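Local atomic coordinates of thioesterase (Streptomyces sp. WAC02707, PDB entry 6VAP), a protein that probably hydrolyses acyl thioesters, acting as the type II thioesterase that removes stalled acyl groups from the carrier proteins of the borrelidin polyketide synthase. Residues V12-Y17 with D52-Q57; A24-C29 with A86-P91; L76-F81 with A108-S113; I116-L121 with L192-H197; A120-A125 with G244-H249. All blocks are in the same frame, centred on the assembly; numbering follows the deposited sequence.

Contact 1: residues V12-Y17 with D52-Q57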
# COMPACT_ATOMS: atom_id res chain seq x y z
N VAL A 12 14.23 -10.53 -0.55
CA VAL A 12 13.17 -11.05 -1.41
C VAL A 12 11.91 -10.22 -1.27
O VAL A 12 11.18 -10.01 -2.25
CB VAL A 12 12.91 -12.54 -1.09
CG1 VAL A 12 12.22 -12.69 0.26
CG2 VAL A 12 12.08 -13.17 -2.19
N TRP A 13 11.65 -9.69 -0.07
CA TRP A 13 10.43 -8.93 0.16
C TRP A 13 10.58 -7.43 -0.08
O TRP A 13 9.66 -6.78 -0.59
CB TRP A 13 9.94 -9.13 1.61
CG TRP A 13 9.23 -10.40 1.86
CD1 TRP A 13 9.77 -11.57 2.36
CD2 TRP A 13 7.83 -10.62 1.74
NE1 TRP A 13 8.77 -12.52 2.48
CE2 TRP A 13 7.57 -11.95 2.15
CE3 TRP A 13 6.75 -9.80 1.37
CZ2 TRP A 13 6.31 -12.50 2.13
CZ3 TRP A 13 5.48 -10.36 1.36
CH2 TRP A 13 5.28 -11.70 1.72
N ILE A 14 11.71 -6.87 0.30
CA ILE A 14 11.87 -5.42 0.43
C ILE A 14 12.91 -4.96 -0.56
O ILE A 14 14.08 -5.34 -0.45
CB ILE A 14 12.27 -5.02 1.86
CG1 ILE A 14 11.18 -5.50 2.85
CG2 ILE A 14 12.47 -3.52 1.94
CD1 ILE A 14 11.56 -5.41 4.29
N ARG A 15 12.50 -4.12 -1.51
CA ARG A 15 13.38 -3.64 -2.56
C ARG A 15 13.74 -2.18 -2.27
O ARG A 15 12.85 -1.33 -2.17
CB ARG A 15 12.72 -3.77 -3.93
CG ARG A 15 12.17 -5.17 -4.23
CD ARG A 15 13.30 -6.20 -4.26
NE ARG A 15 12.79 -7.56 -4.09
CZ ARG A 15 12.54 -8.41 -5.08
NH1 ARG A 15 12.75 -8.04 -6.33
NH2 ARG A 15 12.08 -9.63 -4.80
N GLN A 16 15.02 -1.91 -2.14
CA GLN A 16 15.56 -0.57 -1.90
C GLN A 16 16.23 -0.14 -3.20
O GLN A 16 17.34 -0.60 -3.52
CB GLN A 16 16.53 -0.61 -0.73
CG GLN A 16 17.12 0.74 -0.35
CD GLN A 16 18.14 0.65 0.76
OE1 GLN A 16 18.56 -0.44 1.14
NE2 GLN A 16 18.55 1.78 1.30
N TYR A 17 15.57 0.74 -3.94
CA TYR A 17 16.04 1.07 -5.28
C TYR A 17 17.14 2.13 -5.27
O TYR A 17 17.96 2.15 -6.19
CB TYR A 17 14.85 1.53 -6.12
CG TYR A 17 13.89 0.41 -6.42
CD1 TYR A 17 14.32 -0.76 -7.07
CD2 TYR A 17 12.54 0.53 -6.10
CE1 TYR A 17 13.43 -1.79 -7.34
CE2 TYR A 17 11.65 -0.49 -6.34
CZ TYR A 17 12.09 -1.65 -6.97
OH TYR A 17 11.21 -2.67 -7.24
N ASP A 52 14.41 7.01 2.80
CA ASP A 52 14.71 5.61 2.50
C ASP A 52 13.42 4.95 2.03
O ASP A 52 12.59 4.54 2.84
CB ASP A 52 15.29 4.92 3.73
CG ASP A 52 15.71 3.49 3.44
OD1 ASP A 52 15.67 3.10 2.25
OD2 ASP A 52 16.06 2.76 4.40
N VAL A 53 13.25 4.85 0.72
CA VAL A 53 12.03 4.29 0.14
C VAL A 53 12.19 2.79 0.02
O VAL A 53 13.11 2.30 -0.63
CB VAL A 53 11.73 4.91 -1.23
CG1 VAL A 53 10.47 4.27 -1.82
CG2 VAL A 53 11.58 6.44 -1.11
N LEU A 54 11.28 2.04 0.63
CA LEU A 54 11.31 0.59 0.62
C LEU A 54 10.05 0.11 -0.08
O LEU A 54 8.93 0.43 0.36
CB LEU A 54 11.38 0.02 2.03
CG LEU A 54 12.60 0.45 2.84
CD1 LEU A 54 12.55 -0.21 4.23
CD2 LEU A 54 13.89 0.07 2.14
N ALA A 55 10.22 -0.66 -1.15
CA ALA A 55 9.10 -1.11 -1.96
C ALA A 55 8.94 -2.61 -1.77
O ALA A 55 9.92 -3.36 -1.83
CB ALA A 55 9.31 -0.73 -3.42
N VAL A 56 7.72 -3.05 -1.52
CA VAL A 56 7.48 -4.44 -1.18
C VAL A 56 7.15 -5.22 -2.45
O VAL A 56 6.31 -4.80 -3.26
CB VAL A 56 6.35 -4.56 -0.14
CG1 VAL A 56 6.07 -5.99 0.22
CG2 VAL A 56 6.75 -3.74 1.12
N GLN A 57 7.78 -6.36 -2.60
CA GLN A 57 7.51 -7.30 -3.68
C GLN A 57 6.76 -8.48 -3.10
O GLN A 57 7.34 -9.30 -2.39
CB GLN A 57 8.83 -7.76 -4.31
CG GLN A 57 8.67 -8.70 -5.49
CD GLN A 57 8.49 -7.95 -6.80
OE1 GLN A 57 7.62 -7.13 -6.93
NE2 GLN A 57 9.30 -8.28 -7.80
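W13 O is held by one hydrogen bond and one CA-H...O contact from segment 52-57. Q57 N donates to W13 O at 2.8 Å, in the carbonyl plane and nearly straight (170°), and V56 CA adds a CA-H...O contact to W13 O at 3.3 Å. Two more backbone bonds follow: R15 N to A55 O at 2.7 Å, and A55 N to R15 O at 2.9 Å. R15 and A55 are thus an antiparallel hydrogen-bonded pair; I14 and V56 form the non-hydrogen-bonded pair beside it. On the face of R15 and A55, the arginine bends at chi2 (-63°) and lays one guanidinium face over Q57 CB and CG. R15 NH2 donates to V12 O at 2.7 Å, from above the carbonyl plane, and also forms a salt bridge with D63. The Q57 amide turns 68° from the guanidinium and bonds to Q62, D63 and A37. Y17 CE2 rests on A55 CB at 3.7 Å. On the face of I14 and V56, I14 CG2 crosses L54 obliquely, meeting L54 CB at 3.7 Å. V56 CG1 lies at the edge of the indole, 4.0 Å from W13 CE3. Strand 14-15 is one of the two edge strands of the alpha/beta-hydrolase sheet. Helix 73-87 packs on W13 and I14, helix 41-47 on Y17 and V53, and strand 26-30 continues the sheet beyond 52-56.

Contact 2: residues A24-C29 with A86-P91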
# COMPACT_ATOMS: atom_id res chain seq x y z
N ALA A 24 17.80 9.40 7.11
CA ALA A 24 16.60 9.53 6.30
C ALA A 24 15.42 8.85 6.99
O ALA A 24 15.55 7.72 7.47
CB ALA A 24 16.83 8.93 4.90
N PRO A 25 14.25 9.46 6.98
CA PRO A 25 13.06 8.71 7.38
C PRO A 25 12.79 7.62 6.38
O PRO A 25 13.17 7.74 5.21
CB PRO A 25 11.95 9.76 7.36
CG PRO A 25 12.65 11.08 7.30
CD PRO A 25 13.94 10.85 6.61
N GLN A 26 12.07 6.58 6.83
CA GLN A 26 11.76 5.41 6.01
C GLN A 26 10.32 5.48 5.49
O GLN A 26 9.41 5.90 6.20
CB GLN A 26 11.93 4.11 6.79
CG GLN A 26 13.36 3.63 6.91
CD GLN A 26 13.46 2.24 7.50
OE1 GLN A 26 12.49 1.73 8.07
NE2 GLN A 26 14.62 1.61 7.37
N LEU A 27 10.14 5.10 4.23
CA LEU A 27 8.82 5.02 3.62
C LEU A 27 8.65 3.61 3.06
O LEU A 27 9.41 3.18 2.17
CB LEU A 27 8.65 6.07 2.52
CG LEU A 27 7.35 5.88 1.72
CD1 LEU A 27 6.17 6.27 2.54
CD2 LEU A 27 7.36 6.65 0.41
N ILE A 28 7.70 2.88 3.61
CA ILE A 28 7.42 1.52 3.16
C ILE A 28 6.23 1.60 2.24
O ILE A 28 5.18 2.09 2.66
CB ILE A 28 7.12 0.59 4.35
CG1 ILE A 28 8.30 0.64 5.35
CG2 ILE A 28 6.90 -0.85 3.87
CD1 ILE A 28 7.88 0.25 6.74
N CYS A 29 6.37 1.12 1.01
CA CYS A 29 5.37 1.28 -0.04
C CYS A 29 4.79 -0.07 -0.43
O CYS A 29 5.54 -0.97 -0.81
CB CYS A 29 6.02 1.94 -1.27
SG CYS A 29 6.61 3.60 -0.88
N ALA A 86 12.86 -6.34 10.99
CA ALA A 86 14.32 -6.37 11.03
C ALA A 86 14.96 -5.18 10.32
O ALA A 86 16.13 -4.87 10.57
CB ALA A 86 14.83 -7.67 10.40
N ARG A 87 14.23 -4.51 9.43
CA ARG A 87 14.73 -3.36 8.69
C ARG A 87 14.24 -2.04 9.25
O ARG A 87 14.91 -1.01 9.06
CB ARG A 87 14.28 -3.42 7.23
CG ARG A 87 14.92 -4.52 6.43
CD ARG A 87 14.73 -4.25 4.95
NE ARG A 87 15.55 -3.11 4.50
CZ ARG A 87 16.26 -3.10 3.39
NH1 ARG A 87 16.30 -4.17 2.60
NH2 ARG A 87 16.95 -2.02 3.06
N VAL A 88 13.09 -2.05 9.92
CA VAL A 88 12.42 -0.83 10.34
C VAL A 88 13.41 0.04 11.10
O VAL A 88 14.15 -0.44 11.96
CB VAL A 88 11.20 -1.17 11.21
CG1 VAL A 88 11.65 -1.73 12.58
CG2 VAL A 88 10.31 0.06 11.39
N HIS A 89 13.32 1.35 10.91
CA HIS A 89 14.09 2.34 11.67
C HIS A 89 13.22 3.60 11.70
O HIS A 89 13.00 4.08 10.64
CB HIS A 89 15.45 2.52 10.98
CG HIS A 89 16.34 3.52 11.62
ND1 HIS A 89 16.19 4.85 11.43
CD2 HIS A 89 17.34 3.37 12.50
CE1 HIS A 89 17.09 5.49 12.14
NE2 HIS A 89 17.79 4.60 12.80
N GLN A 90 12.68 4.04 12.85
CA GLN A 90 11.90 5.26 12.94
C GLN A 90 12.79 6.48 12.70
O GLN A 90 13.97 6.46 13.02
CB GLN A 90 11.24 5.33 14.31
CG GLN A 90 10.39 4.09 14.62
CD GLN A 90 9.79 4.11 16.01
OE1 GLN A 90 8.79 4.78 16.26
NE2 GLN A 90 10.40 3.37 16.93
N PRO A 91 12.24 7.56 12.13
CA PRO A 91 10.84 7.72 11.74
C PRO A 91 10.50 6.90 10.50
O PRO A 91 11.27 6.89 9.55
CB PRO A 91 10.71 9.22 11.46
CG PRO A 91 12.02 9.85 11.97
CD PRO A 91 13.04 8.77 11.90
O HOH W 1 14.56 6.54 9.87
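P25 and P91 bring their CA atoms to 5.0 Å of each other, and just there Q26 N donates to P91 O at 2.9 Å, nearly straight (171°) and in the carbonyl plane. This bond opens the parallel pairing of strands 26-30 and 92-97 in the alpha/beta-hydrolase sheet. Segment 86-91 is the last leg of the beta-alpha-beta crossover that leaves strand 52-56, runs through helix 73-87 and passes strand 26-30 to reach 92-97. The peptide before P91 is cis, just where the chain enters strand 92-97.

Q26 carries most of the contact. Its CG is anti to the carbonyl carbon (chi1 -80°), and the chain beyond runs extended, so the amide reaches the loop after the helix. Both amide atoms bind backbone. Q26 NE2 donates to R87 O at 3.1 Å, with that oxygen close to the amide plane. Q26 OE1 accepts from H89 N at 3.0 Å, a bent bond (139°) whose donor stands well above the carbonyl plane. The glutamine thus holds the main chain on both sides of V88, near the C-terminal end of helix 73-87. Q26 NE2 has a further, weak bond to D52. P25 and P91 touch loosely beside this, ring to ring.

A water bonds to A24 O at 2.9 Å and H89 O at 3.0 Å. It lies in the plane of the poorly ordered imidazole, 2.8 Å from H89 ND1.

Contact 3: residues L76-F81 with A108-S113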
# COMPACT_ATOMS: atom_id res chain seq x y z
N LEU A 76 -0.35 -11.98 4.06
CA LEU A 76 0.66 -11.05 3.55
C LEU A 76 1.30 -10.26 4.69
O LEU A 76 2.53 -10.15 4.78
CB LEU A 76 0.05 -10.08 2.53
CG LEU A 76 0.07 -10.56 1.07
CD1 LEU A 76 -0.99 -9.78 0.27
CD2 LEU A 76 1.42 -10.40 0.47
N ALA A 77 0.48 -9.67 5.55
CA ALA A 77 0.99 -8.90 6.69
C ALA A 77 1.79 -9.76 7.67
O ALA A 77 2.87 -9.36 8.12
CB ALA A 77 -0.17 -8.25 7.42
N ASN A 78 1.25 -10.91 8.06
CA ASN A 78 1.93 -11.72 9.04
C ASN A 78 3.29 -12.17 8.54
O ASN A 78 4.24 -12.23 9.32
CB ASN A 78 1.05 -12.91 9.38
CG ASN A 78 -0.09 -12.54 10.31
OD1 ASN A 78 -0.04 -11.53 11.01
ND2 ASN A 78 -1.15 -13.37 10.31
N GLN A 79 3.39 -12.54 7.26
CA GLN A 79 4.69 -12.91 6.70
C GLN A 79 5.59 -11.68 6.53
O GLN A 79 6.82 -11.76 6.72
CB GLN A 79 4.49 -13.61 5.34
CG GLN A 79 3.94 -15.01 5.46
CD GLN A 79 4.09 -15.79 4.17
OE1 GLN A 79 5.09 -15.68 3.47
NE2 GLN A 79 3.10 -16.59 3.86
N LEU A 80 5.00 -10.54 6.16
CA LEU A 80 5.82 -9.38 5.83
C LEU A 80 6.31 -8.66 7.09
O LEU A 80 7.40 -8.09 7.07
CB LEU A 80 5.01 -8.43 4.96
CG LEU A 80 5.58 -7.07 4.66
CD1 LEU A 80 6.95 -7.20 3.96
CD2 LEU A 80 4.58 -6.31 3.77
N PHE A 81 5.54 -8.71 8.17
CA PHE A 81 5.89 -7.90 9.33
C PHE A 81 7.25 -8.25 9.90
O PHE A 81 8.03 -7.32 10.13
CB PHE A 81 4.81 -8.00 10.39
CG PHE A 81 4.99 -7.03 11.53
CD1 PHE A 81 5.14 -5.66 11.28
CD2 PHE A 81 5.00 -7.47 12.84
CE1 PHE A 81 5.33 -4.78 12.31
CE2 PHE A 81 5.17 -6.57 13.87
CZ PHE A 81 5.33 -5.23 13.61
N ALA A 108 0.38 -1.29 9.90
CA ALA A 108 0.41 -0.24 10.91
C ALA A 108 -0.09 -0.76 12.25
O ALA A 108 0.48 -0.48 13.31
CB ALA A 108 -0.41 0.96 10.45
N ARG A 109 -1.18 -1.51 12.22
CA ARG A 109 -1.71 -2.12 13.43
C ARG A 109 -0.66 -2.95 14.12
O ARG A 109 -0.53 -2.89 15.35
CB ARG A 109 -2.91 -3.00 13.08
CG ARG A 109 -4.23 -2.33 12.98
CD ARG A 109 -5.33 -3.33 12.58
NE ARG A 109 -6.57 -3.12 13.32
CZ ARG A 109 -7.62 -3.92 13.25
NH1 ARG A 109 -7.56 -5.01 12.48
NH2 ARG A 109 -8.71 -3.63 13.92
N ARG A 110 0.13 -3.70 13.34
CA ARG A 110 1.17 -4.56 13.93
C ARG A 110 2.37 -3.77 14.46
O ARG A 110 2.98 -4.14 15.47
CB ARG A 110 1.59 -5.57 12.88
CG ARG A 110 0.55 -6.63 12.63
CD ARG A 110 0.66 -7.20 11.22
NE ARG A 110 -0.17 -8.41 11.05
CZ ARG A 110 -1.48 -8.37 10.78
NH1 ARG A 110 -2.12 -7.21 10.70
NH2 ARG A 110 -2.16 -9.49 10.63
N PHE A 111 2.76 -2.70 13.77
CA PHE A 111 3.83 -1.85 14.27
C PHE A 111 3.45 -1.26 15.62
O PHE A 111 4.25 -1.31 16.56
CB PHE A 111 4.15 -0.75 13.27
CG PHE A 111 5.07 -1.19 12.16
CD1 PHE A 111 6.41 -1.49 12.42
CD2 PHE A 111 4.62 -1.26 10.86
CE1 PHE A 111 7.26 -1.87 11.42
CE2 PHE A 111 5.48 -1.64 9.83
CZ PHE A 111 6.79 -1.96 10.11
N GLU A 112 2.23 -0.72 15.73
CA GLU A 112 1.80 -0.08 16.95
C GLU A 112 1.68 -1.07 18.10
O GLU A 112 2.10 -0.77 19.22
CB GLU A 112 0.46 0.63 16.73
CG GLU A 112 0.53 1.77 15.71
CD GLU A 112 -0.56 2.84 15.95
OE1 GLU A 112 -1.48 2.60 16.79
OE2 GLU A 112 -0.48 3.91 15.31
N SER A 113 1.12 -2.25 17.84
CA SER A 113 1.06 -3.25 18.91
C SER A 113 2.45 -3.66 19.38
O SER A 113 2.63 -4.07 20.53
CB SER A 113 0.28 -4.47 18.42
OG SER A 113 -1.12 -4.19 18.44
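F81 holds its CG anti to the backbone N (chi1 -171°), which swings the ring toward helix 108-113. R110 and F111 both place CG anti to the carbonyl carbon, and R110 then runs extended from CG to NE, back toward helix 76-81. The short helix axes approach to 10.7 Å and cross at -47°, so the contact relies on long side chains.

The F81 ring sits in the angle between R110 and F111. R110 CB lies over the centre of one F81 face, 3.6 Å from the ring centroid and almost on its normal, a CH-pi contact. The rim of F81 meets F111 in a T-shaped (edge-to-face) pair, with ring planes at 82° and the F81 and F111 centroids 4.8 Å apart. F81 CE1 points at the middle of the F111 face and comes within 3.5 Å of F111 CD1. F81 CZ also touches the main chain, 3.2 Å from R110 O.

Farther out, the guanidinium grips N78 side-on. R110 NH2 and R110 NE both donate to N78 OD1, at 3.0 and 3.1 Å. The oxygen lies in the guanidinium plane, while both donors stand above the plane of the N78 amide. A77 CB presses on one guanidinium face, 3.6 Å from R110 CZ.

R110 also forms salt bridges with E106 and D74, so its charge probably has two carboxylate partners. The shared oxygen of N78 adds a neutral partner, probably serving more to fix the rotation of the guanidinium than to neutralise it.

Contact 4: residues I116-L121 with L192-H197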
# COMPACT_ATOMS: atom_id res chain seq x y z
N ILE A 116 5.96 0.39 18.08
CA ILE A 116 6.70 1.12 17.05
C ILE A 116 5.76 2.17 16.48
O ILE A 116 4.86 1.84 15.71
CB ILE A 116 7.23 0.20 15.94
CG1 ILE A 116 8.09 -0.92 16.57
CG2 ILE A 116 8.02 0.98 14.92
CD1 ILE A 116 8.65 -1.94 15.60
N SER A 117 5.99 3.43 16.83
CA SER A 117 5.18 4.53 16.34
C SER A 117 5.45 4.78 14.86
O SER A 117 6.57 4.58 14.36
CB SER A 117 5.49 5.80 17.14
OG SER A 117 6.86 6.14 17.03
N LEU A 118 4.41 5.24 14.16
CA LEU A 118 4.48 5.58 12.74
C LEU A 118 4.30 7.08 12.52
O LEU A 118 3.44 7.70 13.14
CB LEU A 118 3.42 4.83 11.94
CG LEU A 118 3.41 3.31 12.07
CD1 LEU A 118 2.25 2.71 11.27
CD2 LEU A 118 4.73 2.75 11.54
N GLU A 119 5.11 7.66 11.63
CA GLU A 119 4.96 9.08 11.33
C GLU A 119 3.65 9.35 10.59
O GLU A 119 2.97 10.35 10.86
CB GLU A 119 6.14 9.55 10.48
CG GLU A 119 7.48 9.35 11.15
CD GLU A 119 7.55 9.98 12.54
OE1 GLU A 119 7.20 11.17 12.66
OE2 GLU A 119 7.97 9.29 13.49
N ALA A 120 3.31 8.50 9.64
CA ALA A 120 2.04 8.64 8.95
C ALA A 120 1.66 7.31 8.33
O ALA A 120 2.54 6.48 8.03
CB ALA A 120 2.13 9.73 7.88
N LEU A 121 0.35 7.11 8.14
CA LEU A 121 -0.19 6.05 7.30
C LEU A 121 -0.89 6.76 6.13
O LEU A 121 -1.89 7.46 6.33
CB LEU A 121 -1.15 5.17 8.08
CG LEU A 121 -1.95 4.21 7.23
CD1 LEU A 121 -1.00 3.29 6.44
CD2 LEU A 121 -2.93 3.41 8.08
N LEU A 192 -5.69 3.12 15.66
CA LEU A 192 -4.32 3.60 15.52
C LEU A 192 -4.13 4.93 16.27
O LEU A 192 -5.09 5.61 16.66
CB LEU A 192 -3.96 3.74 14.04
CG LEU A 192 -3.98 2.45 13.22
CD1 LEU A 192 -3.88 2.76 11.73
CD2 LEU A 192 -2.88 1.48 13.61
N ARG A 193 -2.93 5.38 16.52
CA ARG A 193 -2.64 6.73 17.03
C ARG A 193 -1.84 7.53 16.00
O ARG A 193 -1.78 8.72 16.10
CB ARG A 193 -1.88 6.66 18.35
CG ARG A 193 -2.63 5.91 19.44
CD ARG A 193 -1.76 5.62 20.65
NE ARG A 193 -1.66 4.18 20.83
CZ ARG A 193 -0.75 3.43 20.25
NH1 ARG A 193 0.20 4.00 19.52
NH2 ARG A 193 -0.76 2.12 20.43
N CYS A 194 -1.24 6.87 15.03
CA CYS A 194 -0.41 7.56 14.04
C CYS A 194 -1.33 8.35 13.13
O CYS A 194 -2.39 7.94 12.87
CB CYS A 194 0.29 6.63 13.07
SG CYS A 194 -0.88 5.67 12.09
N PRO A 195 -0.98 9.65 12.48
CA PRO A 195 -1.74 10.37 11.46
C PRO A 195 -2.10 9.47 10.29
O PRO A 195 -1.35 8.59 9.88
CB PRO A 195 -0.79 11.49 11.02
CG PRO A 195 0.15 11.67 12.18
CD PRO A 195 0.31 10.30 12.78
N ILE A 196 -3.29 9.67 9.76
CA ILE A 196 -3.74 8.98 8.57
C ILE A 196 -4.06 10.04 7.52
O ILE A 196 -4.78 11.00 7.79
CB ILE A 196 -4.96 8.10 8.83
CG1 ILE A 196 -4.57 6.88 9.66
CG2 ILE A 196 -5.55 7.59 7.45
CD1 ILE A 196 -5.71 5.92 9.97
N HIS A 197 -3.47 9.89 6.35
CA HIS A 197 -3.72 10.79 5.23
C HIS A 197 -4.30 9.94 4.11
O HIS A 197 -3.63 9.05 3.58
CB HIS A 197 -2.47 11.53 4.76
CG HIS A 197 -2.76 12.68 3.83
ND1 HIS A 197 -1.94 13.77 3.70
CD2 HIS A 197 -3.80 12.90 2.98
CE1 HIS A 197 -2.45 14.61 2.81
NE2 HIS A 197 -3.57 14.10 2.35
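Two backbone hydrogen bonds join the segments. L121 N donates to P195 O at 2.8 Å, nearly along the C=O axis, and H197 N donates to L121 O at 2.9 Å, in the carbonyl plane. They bracket I196, the parallel bridge partner of L121. CA-H...O contacts reinforce both oxygens: I196 CA stands 3.3 Å from L121 O, and A120 CA 3.5 Å from P195 O. The P195 ring also sits against a carbonyl: P195 CD is 3.3 Å from E119 O.

The rest is apolar packing. L121 has CG anti to the backbone N (chi1 169°). It lies alongside I196, pointing the same way, with L121 CB 4.1 Å from I196 CG1. L192 crosses it at about a right angle, L192 CD1 meeting L121 CD2 at 3.8 Å. C194 keeps its sulfur in the crowded position between N and carbonyl carbon, which turns SG toward L121 CB. C194 CB rests against L118, 3.8 Å from L118 CB.

Here strands 120-124 and 196-201 begin their pairing in the parallel part of the mixed sheet. Helix 99-113 covers L118, L121 and L192, and its E112 accepts from the N-H groups of R193 and C194. Strand 92-97 flanks 120-124 on the inner side, and 223-228 flanks 196-201 at the edge.

Contact 5: residues A120-A125 with G244-H249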
# COMPACT_ATOMS: atom_id res chain seq x y z
N ALA A 120 3.31 8.50 9.64
CA ALA A 120 2.04 8.64 8.95
C ALA A 120 1.66 7.31 8.33
O ALA A 120 2.54 6.48 8.03
CB ALA A 120 2.13 9.73 7.88
N LEU A 121 0.35 7.11 8.14
CA LEU A 121 -0.19 6.05 7.30
C LEU A 121 -0.89 6.76 6.13
O LEU A 121 -1.89 7.46 6.33
CB LEU A 121 -1.15 5.17 8.08
CG LEU A 121 -1.95 4.21 7.23
CD1 LEU A 121 -1.00 3.29 6.44
CD2 LEU A 121 -2.93 3.41 8.08
N LEU A 122 -0.33 6.63 4.91
CA LEU A 122 -0.90 7.21 3.69
C LEU A 122 -1.61 6.10 2.92
O LEU A 122 -1.02 5.05 2.62
CB LEU A 122 0.17 7.87 2.82
CG LEU A 122 0.81 9.09 3.47
CD1 LEU A 122 2.30 8.85 3.75
CD2 LEU A 122 0.64 10.28 2.57
N VAL A 123 -2.90 6.29 2.66
CA VAL A 123 -3.74 5.28 2.04
C VAL A 123 -4.45 5.88 0.84
O VAL A 123 -5.07 6.94 0.95
CB VAL A 123 -4.77 4.71 3.03
CG1 VAL A 123 -4.05 3.75 4.02
CG2 VAL A 123 -5.39 5.82 3.78
N SER A 124 -4.31 5.24 -0.30
CA SER A 124 -4.76 5.79 -1.57
C SER A 124 -5.77 4.84 -2.17
O SER A 124 -5.50 3.64 -2.24
CB SER A 124 -3.55 5.94 -2.52
OG SER A 124 -3.97 5.99 -3.85
N ALA A 125 -6.89 5.38 -2.64
CA ALA A 125 -7.87 4.70 -3.45
C ALA A 125 -8.34 3.41 -2.79
O ALA A 125 -8.24 2.33 -3.35
CB ALA A 125 -7.32 4.45 -4.86
N GLY A 244 5.03 15.40 -3.08
CA GLY A 244 5.10 16.52 -2.16
C GLY A 244 4.31 16.30 -0.88
O GLY A 244 4.70 16.78 0.19
N ILE A 245 3.18 15.60 -0.96
CA ILE A 245 2.42 15.27 0.24
C ILE A 245 3.21 14.27 1.09
O ILE A 245 3.32 14.41 2.32
CB ILE A 245 1.04 14.72 -0.16
CG1 ILE A 245 0.11 15.89 -0.52
CG2 ILE A 245 0.43 13.92 0.96
CD1 ILE A 245 -1.12 15.48 -1.32
N ILE A 246 3.75 13.23 0.45
CA ILE A 246 4.57 12.28 1.18
C ILE A 246 5.72 13.00 1.85
O ILE A 246 5.97 12.82 3.04
CB ILE A 246 5.06 11.16 0.25
CG1 ILE A 246 3.90 10.22 -0.11
CG2 ILE A 246 6.20 10.41 0.87
CD1 ILE A 246 4.22 9.33 -1.31
N ALA A 247 6.43 13.86 1.10
CA ALA A 247 7.61 14.53 1.63
C ALA A 247 7.24 15.42 2.80
O ALA A 247 7.99 15.51 3.78
CB ALA A 247 8.28 15.33 0.51
N GLU A 248 6.09 16.11 2.72
CA GLU A 248 5.67 16.94 3.84
C GLU A 248 5.51 16.11 5.11
O GLU A 248 5.89 16.55 6.21
CB GLU A 248 4.36 17.65 3.50
CG GLU A 248 3.90 18.68 4.53
CD GLU A 248 4.90 19.81 4.71
OE1 GLU A 248 5.37 20.36 3.69
OE2 GLU A 248 5.21 20.16 5.87
N HIS A 249 4.97 14.90 4.99
CA HIS A 249 4.77 14.08 6.19
C HIS A 249 6.08 13.62 6.81
O HIS A 249 6.18 13.49 8.03
CB HIS A 249 3.90 12.87 5.85
CG HIS A 249 2.43 13.14 5.96
ND1 HIS A 249 1.72 12.95 7.13
CD2 HIS A 249 1.54 13.61 5.05
CE1 HIS A 249 0.46 13.27 6.93
NE2 HIS A 249 0.32 13.68 5.68
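A120 makes the tight end of this contact. Its CB comes to 3.3 Å from H249 ND1, approaching the imidazole obliquely. The other end is looser. L122 CD2 touches I245 CG2 at 4.0 Å, I246 CG1 at 4.2 Å and H249 CD2 at 4.2 Å, so one methyl meets three side chains of the helix. L122 sets CG anti to the carbonyl carbon, but its chi2 of 115° is not a staggered value. On the far side of the helix E248 is exposed and pairs with R251.

Strand 120-124 and helix 244-249 run nearly antiparallel (167°), their axes 10.1 Å apart at the closest. This is a helix laid on one face of the alpha/beta-hydrolase sheet. A120 and L122 point to it, while L121 points to the face covered by helix 99-113.

No hydrogen bond crosses between strand and helix. The polar link runs beside them: H249 NE2 bonds to H197 ND1, and H197 NE2 bonds to D226. If H197 NE2 donates to D226, H197 ND1 would probably accept from H249 NE2, and H249 ND1, the atom facing the A120 methyl, would then probably carry no proton.

Contacts 1, 4 and 5 are buried, contact 3 is partly buried, and contact 2 lies at the surface. Contacts 1 and 4 are strand pairings within one sheet, antiparallel at its edge and parallel farther in; both rest on backbone bonds. Contact 2 adds a glutamine and a water where a loop enters the sheet. Contacts 2 and 3 share helix 73-87, and V88 of contact 2 packs on F111 of contact 3. Contact 3 joins two helices by rings and a charged group. Contacts 4 and 5 share A120 and L121 on strand 120-124 and are tied by H197 and H249. Contact 5 is largely apolar, with an imidazole at one end.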